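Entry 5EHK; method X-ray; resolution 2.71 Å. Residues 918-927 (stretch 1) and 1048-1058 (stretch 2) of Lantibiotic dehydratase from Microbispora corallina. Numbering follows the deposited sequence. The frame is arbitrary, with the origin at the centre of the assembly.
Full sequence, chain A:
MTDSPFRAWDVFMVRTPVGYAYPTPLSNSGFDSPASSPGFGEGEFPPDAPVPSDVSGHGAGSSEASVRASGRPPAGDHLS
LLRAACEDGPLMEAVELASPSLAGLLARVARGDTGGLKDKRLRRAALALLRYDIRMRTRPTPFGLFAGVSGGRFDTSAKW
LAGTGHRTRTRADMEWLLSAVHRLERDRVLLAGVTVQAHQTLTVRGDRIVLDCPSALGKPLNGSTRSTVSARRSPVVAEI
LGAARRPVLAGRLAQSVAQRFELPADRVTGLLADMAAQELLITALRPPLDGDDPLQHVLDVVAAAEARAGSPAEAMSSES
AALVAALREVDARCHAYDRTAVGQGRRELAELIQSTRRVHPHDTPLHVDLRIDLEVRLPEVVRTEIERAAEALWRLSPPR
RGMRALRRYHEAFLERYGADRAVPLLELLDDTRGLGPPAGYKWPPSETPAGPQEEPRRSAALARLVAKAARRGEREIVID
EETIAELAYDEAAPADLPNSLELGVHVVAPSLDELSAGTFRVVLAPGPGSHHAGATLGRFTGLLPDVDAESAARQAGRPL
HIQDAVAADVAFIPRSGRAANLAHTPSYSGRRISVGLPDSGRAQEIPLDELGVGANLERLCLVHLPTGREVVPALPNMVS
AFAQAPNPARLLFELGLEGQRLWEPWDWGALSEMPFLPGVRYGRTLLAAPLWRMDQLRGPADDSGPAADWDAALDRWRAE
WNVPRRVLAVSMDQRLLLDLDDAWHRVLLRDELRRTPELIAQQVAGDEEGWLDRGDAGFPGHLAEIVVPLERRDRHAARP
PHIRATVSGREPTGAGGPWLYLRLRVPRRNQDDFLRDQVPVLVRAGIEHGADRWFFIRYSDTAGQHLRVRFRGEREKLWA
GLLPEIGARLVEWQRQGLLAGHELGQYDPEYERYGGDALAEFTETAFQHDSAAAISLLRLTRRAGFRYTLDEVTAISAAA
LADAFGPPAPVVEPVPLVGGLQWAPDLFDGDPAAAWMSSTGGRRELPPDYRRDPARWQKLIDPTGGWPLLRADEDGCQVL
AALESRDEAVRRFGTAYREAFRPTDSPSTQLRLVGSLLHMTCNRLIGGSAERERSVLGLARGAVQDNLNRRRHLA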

# COMPACT_ATOMS: atom_id res chain seq x y z
N ALA A 918 33.91 -25.86 3.63
CA ALA A 918 34.46 -27.19 3.92
C ALA A 918 33.33 -28.11 4.33
O ALA A 918 33.42 -29.32 4.16
N LEU A 919 32.28 -27.53 4.88
CA LEU A 919 31.15 -28.29 5.37
C LEU A 919 30.06 -28.50 4.33
O LEU A 919 29.04 -29.15 4.62
N ALA A 920 30.28 -27.98 3.13
CA ALA A 920 29.24 -27.96 2.10
C ALA A 920 28.63 -29.34 1.78
O ALA A 920 27.41 -29.46 1.67
N GLU A 921 29.46 -30.36 1.68
CA GLU A 921 28.94 -31.68 1.36
C GLU A 921 28.01 -32.20 2.44
O GLU A 921 27.05 -32.92 2.15
N PHE A 922 28.30 -31.85 3.69
CA PHE A 922 27.43 -32.26 4.78
C PHE A 922 26.10 -31.50 4.73
O PHE A 922 25.04 -32.06 5.03
N THR A 923 26.17 -30.24 4.32
CA THR A 923 24.98 -29.44 4.16
C THR A 923 24.10 -29.96 3.03
O THR A 923 22.90 -30.15 3.22
N GLU A 924 24.68 -30.20 1.85
CA GLU A 924 23.88 -30.70 0.74
C GLU A 924 23.21 -32.00 1.11
O GLU A 924 22.05 -32.26 0.77
N THR A 925 23.93 -32.82 1.83
CA THR A 925 23.39 -34.11 2.20
C THR A 925 22.24 -34.00 3.18
O THR A 925 21.18 -34.62 2.98
N ALA A 926 22.43 -33.18 4.21
CA ALA A 926 21.34 -32.92 5.12
C ALA A 926 20.08 -32.46 4.36
O ALA A 926 19.00 -33.03 4.53
N PHE A 927 20.24 -31.47 3.47
CA PHE A 927 19.14 -30.97 2.66
C PHE A 927 18.51 -32.07 1.81
O PHE A 927 17.29 -32.17 1.76
N GLU A 1048 21.06 -39.67 10.19
CA GLU A 1048 22.43 -40.07 9.94
C GLU A 1048 23.19 -38.89 9.41
O GLU A 1048 24.24 -38.54 9.95
N ALA A 1049 22.63 -38.24 8.38
CA ALA A 1049 23.29 -37.12 7.75
C ALA A 1049 23.59 -36.00 8.72
O ALA A 1049 24.65 -35.37 8.67
N VAL A 1050 22.68 -35.77 9.64
CA VAL A 1050 22.88 -34.69 10.57
C VAL A 1050 23.93 -35.09 11.58
O VAL A 1050 24.73 -34.25 12.02
N ARG A 1051 23.96 -36.37 11.93
CA ARG A 1051 24.97 -36.84 12.87
C ARG A 1051 26.36 -36.55 12.29
O ARG A 1051 27.16 -35.90 12.98
N ARG A 1052 26.61 -36.97 11.05
CA ARG A 1052 27.92 -36.74 10.43
C ARG A 1052 28.28 -35.26 10.41
O ARG A 1052 29.39 -34.89 10.80
N PHE A 1053 27.34 -34.44 9.95
CA PHE A 1053 27.50 -32.99 9.85
C PHE A 1053 27.91 -32.44 11.22
O PHE A 1053 28.88 -31.69 11.33
N GLY A 1054 27.18 -32.81 12.27
CA GLY A 1054 27.48 -32.35 13.61
C GLY A 1054 28.88 -32.76 14.04
O GLY A 1054 29.62 -31.97 14.65
N THR A 1055 29.25 -34.00 13.70
CA THR A 1055 30.60 -34.50 13.95
C THR A 1055 31.69 -33.69 13.25
O THR A 1055 32.57 -33.16 13.93
N ALA A 1056 31.65 -33.60 11.92
CA ALA A 1056 32.67 -32.84 11.19
C ALA A 1056 32.67 -31.40 11.64
O ALA A 1056 33.68 -30.69 11.57
N TYR A 1057 31.52 -30.96 12.14
CA TYR A 1057 31.42 -29.61 12.63
C TYR A 1057 32.19 -29.38 13.92
O TYR A 1057 32.86 -28.36 14.08
N ARG A 1058 32.09 -30.33 14.85
CA ARG A 1058 32.83 -30.22 16.09
C ARG A 1058 34.32 -30.42 15.81
O ARG A 1058 35.14 -29.82 16.47

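The most unusual feature of this contact is that no direct hydrogen bond crosses it; the polar link is a single water that donates to one carbonyl from each helix, Phe-922 O at 3.2 Å and Ala-1049 O at 2.5 Å from the water oxygen. Both carbonyls also accept backbone bonds within their own helices, so the water uses their remaining capacity. The helices run nearly antiparallel, at 160°, with axes 8.7 Å apart.

Near one end two alanines face each other. Ala-926 and Ala-1049 both point toward the opposing helix, and their short side chains fit where the CA atoms of Ala-926 and Ala-1049 are 5.3 Å apart; Ala-1049 CB lies 4.1 Å from Ala-926 CA. The same methyl, Ala-1049 CB, touches Thr-925 CG2 at 3.6 Å. Thr-925, an m rotamer, turns this methyl to the contact while its OG1 bonds to Glu-921 O of its own helix, though the position of OG1 is less certain, so a polar residue offers an apolar surface here.

At the centre, Phe-1053 has more of its surface covered, 100 Å², than any other residue of the contact. The CA atoms of Phe-922 and Phe-1053 are 5.1 Å apart, and both rings extend from that close point. The CA-to-CB bond of Phe-1053 points sideways, but with chi1 t its ring reaches along stretch 1. Phe-922 CB sits over one ring face in a CH-pi contact, 4.1 Å from the Phe-1053 ring centroid, and Thr-923 N lies over that face too. Around the ring edge, Ala-926 CB approaches Phe-1053 CD1 at 4.4 Å and Leu-919 CD1 approaches Phe-1053 CE2 at 4.0 Å. A flat aromatic suits this place because its face can lie against Phe-922 CB and Thr-923 N while its edge meets Ala-926 and Leu-919. Thr-923 points away, yet its OG1 comes within 3.5 Å of Phe-1053 CZ.

Phe-922 points toward stretch 2 with chi1 m. Its ring receives the methyl of Ala-1056 over one face, with Ala-1056 CB 3.8 Å from the centroid in a second CH-pi contact and 3.5 Å from Phe-922 CZ. The small alanine allows the ring to lie close over its helix. Arg-1052 contributes its aliphatic base, its CB 4.2 Å from Phe-922 CD1, while its guanidinium forms a salt bridge within its own helix, Arg-1052 NH1 to Glu-1048 OE1 at 2.6 Å.

Leu-919, chi1 m and chi2 t, points toward stretch 2. Its branched end suits several neighbours: Leu-919 CD2 meets Ala-1056 CB at 4.1 Å, while Leu-919 CD1, besides touching Phe-1053, lies at the edge of the Tyr-1057 ring, 3.7 Å from Tyr-1057 CD1. Tyr-1057, chi1 t like Phe-1053, has its CA-to-CB bond sideways to stretch 1 and borders this apolar end.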

# COMPACT_ATOMS: atom_id res chain seq x y z
CB ALA A 918 35.52 -27.13 4.99
CB LEU A 919 30.59 -27.63 6.61
CG LEU A 919 31.60 -27.76 7.75
CD1 LEU A 919 31.07 -27.12 9.04
CD2 LEU A 919 31.95 -29.24 7.97
CB ALA A 920 29.77 -27.33 0.81
CB GLU A 921 30.07 -32.67 1.10
CG GLU A 921 30.78 -32.45 -0.20
CD GLU A 921 29.85 -32.50 -1.40
OE1 GLU A 921 29.04 -33.45 -1.52
OE2 GLU A 921 29.97 -31.60 -2.25
CB PHE A 922 28.12 -32.06 6.13
CG PHE A 922 29.40 -32.82 6.28
CD1 PHE A 922 29.40 -34.16 6.64
CD2 PHE A 922 30.63 -32.20 6.04
CE1 PHE A 922 30.59 -34.87 6.78
CE2 PHE A 922 31.83 -32.91 6.16
CZ PHE A 922 31.80 -34.24 6.55
CB THR A 923 25.31 -27.95 3.94
OG1 THR A 923 26.11 -27.47 5.02
CG2 THR A 923 24.01 -27.12 3.84
CB GLU A 924 24.72 -30.88 -0.52
CG GLU A 924 25.29 -29.58 -1.07
CD GLU A 924 24.23 -28.63 -1.58
OE1 GLU A 924 23.18 -29.13 -2.05
OE2 GLU A 924 24.42 -27.39 -1.54
CB THR A 925 24.49 -35.03 2.71
OG1 THR A 925 25.29 -35.42 1.58
CG2 THR A 925 23.91 -36.28 3.33
CB ALA A 926 21.75 -31.90 6.16
CB PHE A 927 19.61 -29.84 1.75
CG PHE A 927 19.94 -28.57 2.46
CD1 PHE A 927 19.80 -28.46 3.83
CD2 PHE A 927 20.37 -27.46 1.75
CE1 PHE A 927 20.09 -27.28 4.49
CE2 PHE A 927 20.66 -26.29 2.41
CZ PHE A 927 20.52 -26.20 3.79
CB GLU A 1048 22.53 -41.23 8.95
CG GLU A 1048 22.99 -42.55 9.57
CD GLU A 1048 24.37 -42.46 10.23
OE1 GLU A 1048 25.39 -42.55 9.51
OE2 GLU A 1048 24.43 -42.33 11.48
CB ALA A 1049 22.45 -36.60 6.61
CB VAL A 1050 21.57 -34.28 11.23
CG1 VAL A 1050 21.80 -33.32 12.39
CG2 VAL A 1050 20.71 -33.64 10.21
CB ARG A 1051 24.81 -38.32 13.22
CG ARG A 1051 24.28 -38.57 14.62
CD ARG A 1051 24.33 -40.03 15.02
NE ARG A 1051 23.74 -40.91 14.01
CZ ARG A 1051 22.43 -41.17 13.89
NH1 ARG A 1051 21.56 -40.62 14.74
NH2 ARG A 1051 21.99 -41.98 12.91
CB ARG A 1052 28.01 -37.31 9.01
CG ARG A 1052 27.05 -38.41 8.71
CD ARG A 1052 27.73 -39.62 8.15
NE ARG A 1052 27.34 -39.92 6.77
CZ ARG A 1052 26.79 -41.06 6.36
NH1 ARG A 1052 26.52 -42.04 7.22
NH2 ARG A 1052 26.49 -41.22 5.08
CB PHE A 1053 26.18 -32.37 9.34
CG PHE A 1053 26.25 -30.89 9.01
CD1 PHE A 1053 25.17 -30.28 8.39
CD2 PHE A 1053 27.34 -30.10 9.34
CE1 PHE A 1053 25.20 -28.93 8.08
CE2 PHE A 1053 27.39 -28.75 9.04
CZ PHE A 1053 26.32 -28.16 8.41
CB THR A 1055 30.74 -35.98 13.60
OG1 THR A 1055 30.17 -36.75 14.67
CG2 THR A 1055 32.22 -36.37 13.45
CB ALA A 1056 32.46 -32.93 9.69
CB TYR A 1057 29.98 -29.19 12.83
CG TYR A 1057 29.96 -27.82 13.42
CD1 TYR A 1057 30.30 -26.72 12.65
CD2 TYR A 1057 29.64 -27.63 14.74
CE1 TYR A 1057 30.30 -25.47 13.18
CE2 TYR A 1057 29.64 -26.39 15.29
CZ TYR A 1057 29.97 -25.31 14.51
OH TYR A 1057 29.97 -24.05 15.06
CB ARG A 1058 32.32 -31.23 17.13
CG ARG A 1058 31.12 -30.75 17.92
CD ARG A 1058 30.61 -31.83 18.88
NE ARG A 1058 30.50 -33.13 18.23
CZ ARG A 1058 29.39 -33.60 17.68
NH1 ARG A 1058 28.27 -32.88 17.71
NH2 ARG A 1058 29.41 -34.80 17.09
O HOH W 1 25.78 -34.88 6.44